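Local coordinates for protein subdomain of Desmoplakin Carboxy-Terminal domain (DPCT) (Homo sapiens, PDB 1LM5) that binds intermediate filaments through plakin repeats, probably helping to link them to desmosomal junctions, at residues I14-I25 / R31-L42; T159-C168 / I175-R183. All coordinates share one frame; numbering follows the deposited sequence.

Contact 1: residues I14-I25 / R31-L42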
loop_
_atom_site.group_PDB
_atom_site.type_symbol
_atom_site.label_atom_id
_atom_site.label_comp_id
_atom_site.label_asym_id
_atom_site.label_seq_id
_atom_site.Cartn_x
_atom_site.Cartn_y
_atom_site.Cartn_z
ATOM N N ILE B 14 -6.982 -10.941 18.493
ATOM C CA ILE B 14 -6.666 -11.268 19.862
ATOM C C ILE B 14 -6.423 -12.742 20.078
ATOM O O ILE B 14 -7.050 -13.579 19.442
ATOM C CB ILE B 14 -7.843 -10.846 20.737
ATOM C CG1 ILE B 14 -8.070 -9.344 20.573
ATOM C CG2 ILE B 14 -7.603 -11.244 22.179
ATOM C CD1 ILE B 14 -6.943 -8.513 21.118
ATOM N N PHE B 15 -5.490 -13.063 20.960
ATOM C CA PHE B 15 -5.288 -14.454 21.274
ATOM C C PHE B 15 -5.787 -14.579 22.703
ATOM O O PHE B 15 -5.189 -14.045 23.640
ATOM C CB PHE B 15 -3.827 -14.877 21.191
ATOM C CG PHE B 15 -3.645 -16.350 21.372
ATOM C CD1 PHE B 15 -3.966 -17.231 20.337
ATOM C CD2 PHE B 15 -3.252 -16.871 22.606
ATOM C CE1 PHE B 15 -3.907 -18.615 20.529
ATOM C CE2 PHE B 15 -3.185 -18.262 22.815
ATOM C CZ PHE B 15 -3.515 -19.132 21.775
ATOM N N ASP B 16 -6.922 -15.243 22.855
ATOM C CA ASP B 16 -7.514 -15.452 24.167
ATOM C C ASP B 16 -6.704 -16.557 24.840
ATOM O O ASP B 16 -6.866 -17.738 24.537
ATOM C CB ASP B 16 -8.980 -15.853 23.994
ATOM C CG ASP B 16 -9.684 -16.100 25.310
ATOM O OD1 ASP B 16 -10.928 -16.108 25.299
ATOM O OD2 ASP B 16 -9.014 -16.295 26.347
ATOM N N THR B 17 -5.813 -16.147 25.736
ATOM C CA THR B 17 -4.931 -17.061 26.449
ATOM C C THR B 17 -5.674 -18.131 27.226
ATOM O O THR B 17 -5.304 -19.305 27.188
ATOM C CB THR B 17 -4.021 -16.287 27.429
ATOM O OG1 THR B 17 -3.192 -15.377 26.694
ATOM C CG2 THR B 17 -3.134 -17.256 28.199
ATOM N N GLU B 18 -6.719 -17.728 27.936
ATOM C CA GLU B 18 -7.492 -18.671 28.728
ATOM C C GLU B 18 -8.075 -19.779 27.866
ATOM O O GLU B 18 -8.087 -20.943 28.267
ATOM C CB GLU B 18 -8.618 -17.946 29.469
ATOM C CG GLU B 18 -9.512 -18.869 30.289
ATOM C CD GLU B 18 -10.471 -18.115 31.190
ATOM O OE1 GLU B 18 -10.000 -17.287 32.003
ATOM O OE2 GLU B 18 -11.695 -18.356 31.095
ATOM N N ASN B 19 -8.553 -19.413 26.682
ATOM C CA ASN B 19 -9.155 -20.378 25.775
ATOM C C ASN B 19 -8.226 -20.811 24.663
ATOM O O ASN B 19 -8.640 -21.536 23.758
ATOM C CB ASN B 19 -10.443 -19.802 25.172
ATOM C CG ASN B 19 -11.540 -19.648 26.202
ATOM O OD1 ASN B 19 -11.895 -20.613 26.882
ATOM N ND2 ASN B 19 -12.081 -18.441 26.329
ATOM N N LEU B 20 -6.976 -20.362 24.730
ATOM C CA LEU B 20 -5.973 -20.704 23.724
ATOM C C LEU B 20 -6.530 -20.639 22.311
ATOM O O LEU B 20 -6.441 -21.600 21.547
ATOM C CB LEU B 20 -5.420 -22.106 23.988
ATOM C CG LEU B 20 -4.713 -22.275 25.333
ATOM C CD1 LEU B 20 -4.329 -23.740 25.531
ATOM C CD2 LEU B 20 -3.490 -21.386 25.387
ATOM N N GLU B 21 -7.098 -19.496 21.950
ATOM C CA GLU B 21 -7.665 -19.360 20.625
ATOM C C GLU B 21 -7.675 -17.921 20.161
ATOM O O GLU B 21 -7.772 -16.986 20.959
ATOM C CB GLU B 21 -9.098 -19.889 20.608
ATOM C CG GLU B 21 -10.057 -19.056 21.429
ATOM C CD GLU B 21 -11.480 -19.579 21.370
ATOM O OE1 GLU B 21 -11.846 -20.195 20.345
ATOM O OE2 GLU B 21 -12.235 -19.360 22.338
ATOM N N LYS B 22 -7.577 -17.759 18.855
ATOM C CA LYS B 22 -7.596 -16.449 18.258
ATOM C C LYS B 22 -9.049 -16.012 18.139
ATOM O O LYS B 22 -9.900 -16.779 17.703
ATOM C CB LYS B 22 -6.963 -16.495 16.866
ATOM C CG LYS B 22 -7.153 -15.217 16.074
ATOM C CD LYS B 22 -6.449 -15.252 14.731
ATOM C CE LYS B 22 -6.969 -16.359 13.842
ATOM N NZ LYS B 22 -6.380 -16.237 12.486
ATOM N N ILE B 23 -9.332 -14.786 18.554
ATOM C CA ILE B 23 -10.671 -14.234 18.436
ATOM C C ILE B 23 -10.514 -12.817 17.902
ATOM O O ILE B 23 -9.422 -12.240 17.940
ATOM C CB ILE B 23 -11.400 -14.183 19.790
ATOM C CG1 ILE B 23 -10.614 -13.315 20.778
ATOM C CG2 ILE B 23 -11.581 -15.593 20.320
ATOM C CD1 ILE B 23 -11.279 -13.171 22.133
ATOM N N SER B 24 -11.604 -12.254 17.401
ATOM C CA SER B 24 -11.548 -10.897 16.883
ATOM C C SER B 24 -11.428 -9.950 18.060
ATOM O O SER B 24 -11.677 -10.314 19.216
ATOM C CB SER B 24 -12.821 -10.559 16.123
ATOM O OG SER B 24 -13.905 -10.479 17.038
ATOM N N ILE B 25 -11.051 -8.723 17.763
ATOM C CA ILE B 25 -10.945 -7.715 18.792
ATOM C C ILE B 25 -12.335 -7.550 19.405
ATOM O O ILE B 25 -12.492 -7.464 20.617
ATOM C CB ILE B 25 -10.458 -6.408 18.170
ATOM C CG1 ILE B 25 -8.983 -6.568 17.794
ATOM C CG2 ILE B 25 -10.633 -5.246 19.133
ATOM C CD1 ILE B 25 -8.496 -5.542 16.792
ATOM N N ARG B 31 -16.073 -10.716 25.408
ATOM C CA ARG B 31 -15.708 -11.621 26.491
ATOM C C ARG B 31 -15.102 -10.868 27.669
ATOM O O ARG B 31 -14.708 -11.463 28.669
ATOM C CB ARG B 31 -14.750 -12.695 25.958
ATOM C CG ARG B 31 -15.125 -13.113 24.549
ATOM C CD ARG B 31 -15.212 -14.600 24.312
ATOM N NE ARG B 31 -13.913 -15.238 24.149
ATOM C CZ ARG B 31 -13.687 -16.269 23.336
ATOM N NH1 ARG B 31 -14.669 -16.775 22.600
ATOM N NH2 ARG B 31 -12.483 -16.818 23.280
ATOM N N GLY B 32 -15.042 -9.548 27.543
ATOM C CA GLY B 32 -14.508 -8.729 28.609
ATOM C C GLY B 32 -13.025 -8.886 28.876
ATOM O O GLY B 32 -12.573 -8.578 29.976
ATOM N N ILE B 33 -12.264 -9.359 27.892
ATOM C CA ILE B 33 -10.823 -9.511 28.088
ATOM C C ILE B 33 -10.058 -8.343 27.464
ATOM O O ILE B 33 -8.880 -8.131 27.752
ATOM C CB ILE B 33 -10.308 -10.862 27.543
ATOM C CG1 ILE B 33 -10.585 -10.999 26.045
ATOM C CG2 ILE B 33 -10.979 -11.992 28.319
ATOM C CD1 ILE B 33 -10.000 -12.281 25.448
ATOM N N VAL B 34 -10.748 -7.594 26.607
ATOM C CA VAL B 34 -10.205 -6.391 25.976
ATOM C C VAL B 34 -11.269 -5.326 26.262
ATOM O O VAL B 34 -12.449 -5.539 25.968
ATOM C CB VAL B 34 -10.071 -6.546 24.443
ATOM C CG1 VAL B 34 -9.547 -5.255 23.842
ATOM C CG2 VAL B 34 -9.166 -7.722 24.106
ATOM N N ASP B 35 -10.883 -4.200 26.856
ATOM C CA ASP B 35 -11.874 -3.165 27.143
ATOM C C ASP B 35 -12.281 -2.507 25.833
ATOM O O ASP B 35 -11.501 -2.471 24.880
ATOM C CB ASP B 35 -11.326 -2.120 28.115
ATOM C CG ASP B 35 -10.251 -1.262 27.498
ATOM O OD1 ASP B 35 -9.074 -1.662 27.550
ATOM O OD2 ASP B 35 -10.588 -0.196 26.947
ATOM N N SER B 36 -13.497 -1.980 25.779
ATOM C CA SER B 36 -14.004 -1.387 24.551
ATOM C C SER B 36 -13.185 -0.238 23.978
ATOM O O SER B 36 -13.165 -0.037 22.767
ATOM C CB SER B 36 -15.445 -0.918 24.746
ATOM O OG SER B 36 -15.478 0.230 25.566
ATOM N N ILE B 37 -12.536 0.540 24.830
ATOM C CA ILE B 37 -11.757 1.655 24.312
ATOM C C ILE B 37 -10.495 1.145 23.632
ATOM O O ILE B 37 -10.147 1.576 22.528
ATOM C CB ILE B 37 -11.388 2.650 25.420
ATOM C CG1 ILE B 37 -12.657 3.297 25.969
ATOM C CG2 ILE B 37 -10.474 3.743 24.861
ATOM C CD1 ILE B 37 -12.391 4.216 27.154
ATOM N N THR B 38 -9.809 0.225 24.294
ATOM C CA THR B 38 -8.609 -0.353 23.718
ATOM C C THR B 38 -9.005 -1.095 22.440
ATOM O O THR B 38 -8.338 -0.987 21.418
ATOM C CB THR B 38 -7.967 -1.347 24.690
ATOM O OG1 THR B 38 -7.496 -0.644 25.842
ATOM C CG2 THR B 38 -6.808 -2.095 24.023
ATOM N N GLY B 39 -10.088 -1.863 22.513
ATOM C CA GLY B 39 -10.535 -2.600 21.351
ATOM C C GLY B 39 -10.850 -1.639 20.224
ATOM O O GLY B 39 -10.493 -1.867 19.071
ATOM N N GLN B 40 -11.531 -0.547 20.551
ATOM C CA GLN B 40 -11.850 0.425 19.524
ATOM C C GLN B 40 -10.571 0.936 18.882
ATOM O O GLN B 40 -10.480 1.084 17.677
ATOM C CB GLN B 40 -12.596 1.618 20.118
ATOM C CG GLN B 40 -12.865 2.702 19.097
ATOM C CD GLN B 40 -13.589 3.875 19.716
ATOM O OE1 GLN B 40 -14.516 3.685 20.507
ATOM N NE2 GLN B 40 -13.185 5.088 19.355
ATOM N N ARG B 41 -9.574 1.211 19.703
ATOM C CA ARG B 41 -8.341 1.741 19.168
ATOM C C ARG B 41 -7.600 0.732 18.341
ATOM O O ARG B 41 -6.992 1.096 17.350
ATOM C CB ARG B 41 -7.494 2.298 20.296
ATOM C CG ARG B 41 -8.131 3.574 20.772
ATOM C CD ARG B 41 -7.587 4.113 22.048
ATOM N NE ARG B 41 -8.362 5.304 22.364
ATOM C CZ ARG B 41 -8.161 6.074 23.424
ATOM N NH1 ARG B 41 -7.198 5.781 24.291
ATOM N NH2 ARG B 41 -8.923 7.145 23.602
ATOM N N LEU B 42 -7.665 -0.542 18.716
ATOM C CA LEU B 42 -6.988 -1.540 17.900
ATOM C C LEU B 42 -7.706 -1.574 16.561
ATOM O O LEU B 42 -7.074 -1.750 15.524
ATOM C CB LEU B 42 -7.045 -2.920 18.543
ATOM C CG LEU B 42 -6.202 -3.002 19.813
ATOM C CD1 LEU B 42 -6.392 -4.363 20.442
ATOM C CD2 LEU B 42 -4.747 -2.737 19.488
#

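Contact 2: residues T159-C168 / I175-R183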
loop_
_atom_site.group_PDB
_atom_site.type_symbol
_atom_site.label_atom_id
_atom_site.label_comp_id
_atom_site.label_asym_id
_atom_site.label_seq_id
_atom_site.Cartn_x
_atom_site.Cartn_y
_atom_site.Cartn_z
ATOM N N THR B 159 8.786 6.867 18.540
ATOM C CA THR B 159 7.779 5.871 18.880
ATOM C C THR B 159 7.795 5.517 20.358
ATOM O O THR B 159 6.763 5.185 20.933
ATOM C CB THR B 159 7.975 4.584 18.052
ATOM O OG1 THR B 159 9.271 4.029 18.319
ATOM C CG2 THR B 159 7.857 4.892 16.563
ATOM N N SER B 160 8.972 5.599 20.972
ATOM C CA SER B 160 9.115 5.280 22.383
ATOM C C SER B 160 8.270 6.188 23.259
ATOM O O SER B 160 7.835 5.786 24.336
ATOM C CB SER B 160 10.584 5.397 22.806
ATOM O OG SER B 160 11.403 4.529 22.042
ATOM N N SER B 161 8.019 7.404 22.789
ATOM C CA SER B 161 7.240 8.362 23.567
ATOM C C SER B 161 5.755 8.467 23.211
ATOM O O SER B 161 5.082 9.414 23.626
ATOM C CB SER B 161 7.882 9.748 23.470
ATOM O OG SER B 161 7.873 10.209 22.130
ATOM N N TYR B 162 5.238 7.513 22.451
ATOM C CA TYR B 162 3.821 7.545 22.101
ATOM C C TYR B 162 2.971 7.400 23.355
ATOM O O TYR B 162 3.317 6.653 24.271
ATOM C CB TYR B 162 3.459 6.401 21.160
ATOM C CG TYR B 162 3.843 6.586 19.716
ATOM C CD1 TYR B 162 3.436 5.660 18.758
ATOM C CD2 TYR B 162 4.618 7.672 19.300
ATOM C CE1 TYR B 162 3.786 5.798 17.428
ATOM C CE2 TYR B 162 4.977 7.818 17.966
ATOM C CZ TYR B 162 4.561 6.880 17.035
ATOM O OH TYR B 162 4.935 6.991 15.715
ATOM N N ALA B 163 1.840 8.095 23.379
ATOM C CA ALA B 163 0.939 8.036 24.517
ATOM C C ALA B 163 0.482 6.593 24.729
ATOM O O ALA B 163 0.253 5.867 23.770
ATOM C CB ALA B 163 -0.259 8.934 24.268
ATOM N N LYS B 164 0.358 6.181 25.984
ATOM C CA LYS B 164 -0.086 4.819 26.305
ATOM C C LYS B 164 -1.606 4.807 26.187
ATOM O O LYS B 164 -2.325 4.832 27.185
ATOM C CB LYS B 164 0.341 4.455 27.727
ATOM C CG LYS B 164 1.835 4.642 27.998
ATOM C CD LYS B 164 2.694 3.793 27.060
ATOM C CE LYS B 164 4.175 3.870 27.411
ATOM N NZ LYS B 164 5.028 3.071 26.470
ATOM N N ILE B 165 -2.087 4.767 24.951
ATOM C CA ILE B 165 -3.517 4.812 24.678
ATOM C C ILE B 165 -4.235 3.479 24.771
ATOM O O ILE B 165 -5.450 3.416 24.598
ATOM C CB ILE B 165 -3.774 5.395 23.276
ATOM C CG1 ILE B 165 -3.171 4.470 22.217
ATOM C CG2 ILE B 165 -3.160 6.786 23.175
ATOM C CD1 ILE B 165 -3.416 4.926 20.795
ATOM N N LEU B 166 -3.496 2.410 25.037
ATOM C CA LEU B 166 -4.117 1.100 25.113
ATOM C C LEU B 166 -3.949 0.442 26.465
ATOM O O LEU B 166 -2.980 0.694 27.176
ATOM C CB LEU B 166 -3.508 0.160 24.069
ATOM C CG LEU B 166 -3.312 0.675 22.642
ATOM C CD1 LEU B 166 -2.746 -0.448 21.780
ATOM C CD2 LEU B 166 -4.634 1.164 22.077
ATOM N N THR B 167 -4.910 -0.395 26.819
ATOM C CA THR B 167 -4.804 -1.158 28.040
ATOM C C THR B 167 -4.401 -2.506 27.484
ATOM O O THR B 167 -5.168 -3.126 26.753
ATOM C CB THR B 167 -6.138 -1.296 28.761
ATOM O OG1 THR B 167 -6.548 -0.014 29.245
ATOM C CG2 THR B 167 -6.004 -2.265 29.918
ATOM N N CYS B 168 -3.178 -2.927 27.786
ATOM C CA CYS B 168 -2.673 -4.210 27.319
ATOM C C CYS B 168 -3.676 -5.251 27.796
ATOM O O CYS B 168 -3.898 -5.399 28.993
ATOM C CB CYS B 168 -1.292 -4.481 27.926
ATOM S SG CYS B 168 -0.494 -5.976 27.333
ATOM N N ILE B 175 -0.359 0.813 27.516
ATOM C CA ILE B 175 0.743 0.695 26.586
ATOM C C ILE B 175 0.383 1.423 25.319
ATOM O O ILE B 175 -0.780 1.719 25.076
ATOM C CB ILE B 175 1.011 -0.772 26.222
ATOM C CG1 ILE B 175 -0.208 -1.362 25.501
ATOM C CG2 ILE B 175 1.326 -1.571 27.483
ATOM C CD1 ILE B 175 0.012 -2.775 24.983
ATOM N N SER B 176 1.393 1.713 24.519
ATOM C CA SER B 176 1.179 2.396 23.263
ATOM C C SER B 176 0.980 1.325 22.215
ATOM O O SER B 176 1.141 0.126 22.485
ATOM C CB SER B 176 2.408 3.230 22.893
ATOM O OG SER B 176 3.484 2.391 22.511
ATOM N N TYR B 177 0.646 1.757 21.013
ATOM C CA TYR B 177 0.469 0.815 19.931
ATOM C C TYR B 177 1.809 0.196 19.579
ATOM O O TYR B 177 1.882 -0.966 19.180
ATOM C CB TYR B 177 -0.109 1.507 18.706
ATOM C CG TYR B 177 -0.681 0.510 17.729
ATOM C CD1 TYR B 177 -1.901 -0.106 17.986
ATOM C CD2 TYR B 177 -0.002 0.174 16.562
ATOM C CE1 TYR B 177 -2.443 -1.033 17.106
ATOM C CE2 TYR B 177 -0.535 -0.755 15.666
ATOM C CZ TYR B 177 -1.761 -1.348 15.950
ATOM O OH TYR B 177 -2.328 -2.227 15.060
ATOM N N LYS B 178 2.866 0.991 19.698
ATOM C CA LYS B 178 4.212 0.517 19.430
ATOM C C LYS B 178 4.472 -0.638 20.402
ATOM O O LYS B 178 4.984 -1.693 20.019
ATOM C CB LYS B 178 5.207 1.658 19.664
ATOM C CG LYS B 178 6.644 1.236 19.864
ATOM C CD LYS B 178 7.321 0.829 18.582
ATOM C CE LYS B 178 8.831 0.805 18.795
ATOM N NZ LYS B 178 9.560 0.362 17.573
ATOM N N ASP B 179 4.112 -0.430 21.664
ATOM C CA ASP B 179 4.283 -1.468 22.677
ATOM C C ASP B 179 3.467 -2.689 22.308
ATOM O O ASP B 179 3.923 -3.813 22.461
ATOM C CB ASP B 179 3.791 -1.000 24.044
ATOM C CG ASP B 179 4.630 0.108 24.623
ATOM O OD1 ASP B 179 4.061 0.957 25.336
ATOM O OD2 ASP B 179 5.852 0.121 24.375
ATOM N N ALA B 180 2.239 -2.450 21.862
ATOM C CA ALA B 180 1.338 -3.523 21.491
ATOM C C ALA B 180 1.973 -4.388 20.409
ATOM O O ALA B 180 1.938 -5.604 20.495
ATOM C CB ALA B 180 0.016 -2.950 21.007
ATOM N N ILE B 181 2.565 -3.756 19.401
ATOM C CA ILE B 181 3.189 -4.508 18.327
ATOM C C ILE B 181 4.367 -5.308 18.867
ATOM O O ILE B 181 4.597 -6.446 18.462
ATOM C CB ILE B 181 3.669 -3.577 17.209
ATOM C CG1 ILE B 181 2.463 -2.930 16.538
ATOM C CG2 ILE B 181 4.483 -4.353 16.190
ATOM C CD1 ILE B 181 2.830 -1.847 15.535
ATOM N N ASN B 182 5.110 -4.718 19.792
ATOM C CA ASN B 182 6.250 -5.420 20.360
ATOM C C ASN B 182 5.846 -6.567 21.279
ATOM O O ASN B 182 6.608 -7.510 21.470
ATOM C CB ASN B 182 7.157 -4.436 21.095
ATOM C CG ASN B 182 8.042 -3.664 20.145
ATOM O OD1 ASN B 182 8.823 -4.256 19.396
ATOM N ND2 ASN B 182 7.920 -2.339 20.158
ATOM N N ARG B 183 4.642 -6.485 21.838
ATOM C CA ARG B 183 4.132 -7.521 22.736
ATOM C C ARG B 183 3.218 -8.488 22.005
ATOM O O ARG B 183 2.675 -9.414 22.601
ATOM C CB ARG B 183 3.371 -6.867 23.890
ATOM C CG ARG B 183 4.281 -6.142 24.851
ATOM C CD ARG B 183 3.554 -5.147 25.730
ATOM N NE ARG B 183 4.509 -4.458 26.590
ATOM C CZ ARG B 183 5.179 -5.048 27.578
ATOM N NH1 ARG B 183 4.988 -6.336 27.839
ATOM N NH2 ARG B 183 6.062 -4.357 28.285
HETATM O O HOH W 1 5.718 3.524 22.713
#

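Contact 1: residues I14-I25 / R31-L42
NH2 of R31 and ND2 of N19 both reach OD1 of D16, at 2.6 Å and 2.8 Å, from the same face of the carboxylate; R31 NE adds a weak third bond. The arginine NH2 arrives on the anti side of that oxygen, with the carboxylate and guanidinium planes turned 61° apart. R31 NH2 is itself shared, since E21 OE2 accepts from it at 2.7 Å, making D16, E21 and R31 a salt-bridge network; both acids lie at the guanidinium edge, while I23 CG2 covers one face. Bends at chi2 and chi3 curl the arginine back over the hairpin 14-16/21-23, whose turn carries a G1 bulge at L20 and E21. D16 OD2 accepts from N19 N, an Asx motif that helps hold the carboxylate in place.

Beside this charged end the contact turns apolar. I33 CD1 and I23 CD1 meet tip to tip at 3.7 Å. I14 CD1 and V34 CG2 do the same. Farther along, I25 CD1 presses on L42 CB at 3.5 Å and I25 CG2 on G39 CA, both tight fits. The hairpin and the first residue of helix 25-30 thus pack on loop 31-35 and helix 36-47, with strand 193-197 touching I14 and I33, and strand 166-167 packing on L42.

Contact 2: residues T159-C168 / I175-R183
K164 and D179 cross at about a right angle in a salt bridge, the lysine bending at chi2 (-59°) to bring NZ within 2.6 Å of D179 OD1 on its syn lone pair. The same oxygen accepts from S176 N on its anti side, through an almost straight bond. In return S176 OG, set between its backbone N and carbonyl carbon (chi1 71°), takes the N-H of D179. This reciprocal pair is a capping box that starts helix 177-183, and the lysine adds a charge to it from the inverse gamma turn that precedes strand 166-167. Water 1 joins the cap to the other segment, donating to T159 O and hydrogen-bonding to S176 OG.

T159 and K178 meet at an angle, with K178 CE 3.3 Å from T159 OG1; both polar ends turn to the N-terminal residues, OG1 to E6 and NZ to E6 and L5. Nearby, Y162 sets its CB against S176 CB, while its hydroxyl bonds to L156 O.

At the other end L166 and I175 form an antiparallel hydrogen-bonded pair, I175 N giving to L166 O at 2.6 Å. I165 and L166 both face I175, a classic beta bulge. L166 CD1 touches both A180 CB (3.8 Å) and Y177 CD1, the latter reached obliquely to the ring, and I175 CD1 rests on C168 CB at 3.6 Å.

This strand-turn-strand-helix unit is wedged between several elements. Helix 36-47 packs on L166 and Y177, helix 112-124 takes the ring of Y162, and strand 193-197 lies against A180 and I181.

Overall arrangement
The two contacts illustrate one local theme, paired strands packed with a nearby helix, worked out differently. Both are largely buried, yet contact 1 reaches the surface at its acid-arginine cluster, and contact 2 at the lysine that joins its helix cap. In contact 1 the strands pair within one segment, and the loop and second helix after the hairpin pack back on it and on I25; in contact 2 the pairing itself crosses between the segments, and the helix follows directly. They also touch each other: T38 OG1 and R41 NH1 of contact 1 probably bond to T167 N and I165 O of contact 2, so helix 36-47 serves both. Strand 193-197 likewise borders each contact.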